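Putative O-acetylhomoserine (Thiol)-lyase (Campylobacter jejuni, PDB 4OC9) probably uses covalently held pyridoxal phosphate to make homocysteine from O-acetylhomoserine and sulfide. Local coordinates at the interface of chains A and B. Residues are numbered along the deposited sequence; one frame, centred on the assembly and turned at random. Chains: chain A/B, Putative O-acetylhomoserine (Thiol)-lyase.

The interface of chains A and B. Residues chain A 8, 11-12, 17, 23; chain B 362, 364, 373, 409.
A:His12 and B:Glu409 form the tight centre of this patch. NE2 of the A:His12 imidazole donates to the carboxylate OE2 of B:Glu409 at 2.7 Å, almost straight at the hydrogen (176°), and the acceptor lies in the ring plane. OE2 uses its anti lone pair, the one turned away from OE1, and carboxylate and ring are nearly coplanar. The bend at chi2 of B:Glu409 (82°) curls its chain so that CG also touches the imidazole, 3.7 Å from A:His12 CD2. From one face, B:Leu362 sets its CD2 methyl over the middle of the A:His12 imidazole, 3.8 Å from its centroid; hydrogen bond and methyl together should fix the ring's rotation. The nearby carboxylate may favour a protonated imidazole.

Flanking this core, A:Leu11 lays CD1 against the backbone of B:Glu409, while its CD2 meets CD of B:Lys373. The lysine, bent at chi2 and chi3, uses its methylene chain as an apolar surface and carries CE to within 3.8 Å of A:Ile23 CG2. That same methyl touches B:Leu364 CD1 at 3.7 Å, the two side chains running past each other in opposite directions. Packing is looser at A:Phe17, which is poorly ordered and brings CZ only to 4.2 Å from B:Leu364 CD2.

The patch, repeated by the two-fold symmetry, fastens the N-terminal segment of one subunit onto its neighbour and probably helps hold these two subunits together within the four-chain deposited assembly.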
# COMPACT_ATOMS: atom_id res chain seq x y z
N THR A 8 -10.33 -18.93 15.46
CA THR A 8 -8.91 -19.00 15.78
C THR A 8 -8.03 -19.22 14.56
O THR A 8 -6.96 -18.63 14.44
CB THR A 8 -8.64 -20.10 16.83
OG1 THR A 8 -9.41 -19.85 18.02
CG2 THR A 8 -7.15 -20.15 17.20
N LEU A 11 -6.95 -16.34 12.40
CA LEU A 11 -5.93 -15.50 13.06
C LEU A 11 -4.54 -16.10 13.23
O LEU A 11 -3.56 -15.37 13.37
CB LEU A 11 -6.49 -15.17 14.46
CG LEU A 11 -7.69 -14.23 14.50
CD1 LEU A 11 -8.47 -14.29 15.79
CD2 LEU A 11 -7.22 -12.81 14.23
N HIS A 12 -4.49 -17.43 13.30
CA HIS A 12 -3.28 -18.19 13.48
C HIS A 12 -3.18 -19.31 12.48
O HIS A 12 -4.17 -19.99 12.23
CB HIS A 12 -3.29 -18.83 14.84
CG HIS A 12 -3.35 -17.86 15.96
ND1 HIS A 12 -2.22 -17.39 16.58
CD2 HIS A 12 -4.40 -17.29 16.60
CE1 HIS A 12 -2.57 -16.57 17.56
NE2 HIS A 12 -3.89 -16.49 17.58
N PHE A 17 6.40 -16.89 11.11
CA PHE A 17 7.28 -15.77 11.48
C PHE A 17 8.63 -15.95 10.78
O PHE A 17 9.32 -16.94 11.01
CB PHE A 17 7.53 -15.67 13.00
CG PHE A 17 6.27 -15.68 13.81
CD1 PHE A 17 5.44 -14.58 13.83
CD2 PHE A 17 5.94 -16.77 14.58
CE1 PHE A 17 4.27 -14.60 14.56
CE2 PHE A 17 4.76 -16.79 15.33
CZ PHE A 17 3.93 -15.70 15.31
N ILE A 23 4.63 -10.00 13.93
CA ILE A 23 3.35 -10.67 14.25
C ILE A 23 2.42 -10.61 13.05
O ILE A 23 1.72 -11.58 12.75
CB ILE A 23 2.69 -10.09 15.47
CG1 ILE A 23 3.60 -10.38 16.67
CG2 ILE A 23 1.35 -10.74 15.71
CD1 ILE A 23 3.15 -9.74 17.95
N LEU B 362 -1.01 -19.69 21.59
CA LEU B 362 -1.89 -18.70 20.94
C LEU B 362 -1.56 -17.31 21.45
O LEU B 362 -1.60 -16.35 20.70
CB LEU B 362 -3.36 -19.00 21.14
CG LEU B 362 -3.83 -20.27 20.48
CD1 LEU B 362 -5.32 -20.45 20.75
CD2 LEU B 362 -3.58 -20.21 18.98
N LEU B 364 0.78 -14.70 22.08
CA LEU B 364 2.07 -14.46 21.56
C LEU B 364 2.86 -13.57 22.49
O LEU B 364 2.41 -12.49 22.85
CB LEU B 364 1.95 -13.79 20.20
CG LEU B 364 1.13 -14.56 19.16
CD1 LEU B 364 1.01 -13.77 17.87
CD2 LEU B 364 1.74 -15.93 18.86
N LYS B 373 -4.75 -10.71 17.61
CA LYS B 373 -4.12 -11.92 18.11
C LYS B 373 -3.82 -11.66 19.56
O LYS B 373 -3.34 -10.58 19.91
CB LYS B 373 -2.83 -12.32 17.39
CG LYS B 373 -2.96 -12.90 15.99
CD LYS B 373 -3.39 -11.93 14.93
CE LYS B 373 -2.30 -10.92 14.61
NZ LYS B 373 -2.77 -9.94 13.61
N GLU B 409 -9.71 -14.45 19.13
CA GLU B 409 -9.78 -15.89 18.92
C GLU B 409 -10.95 -16.50 19.70
O GLU B 409 -11.61 -15.83 20.49
CB GLU B 409 -8.53 -16.64 19.38
CG GLU B 409 -7.15 -16.25 18.85
CD GLU B 409 -6.49 -15.07 19.54
OE1 GLU B 409 -7.09 -14.38 20.36
OE2 GLU B 409 -5.27 -14.89 19.29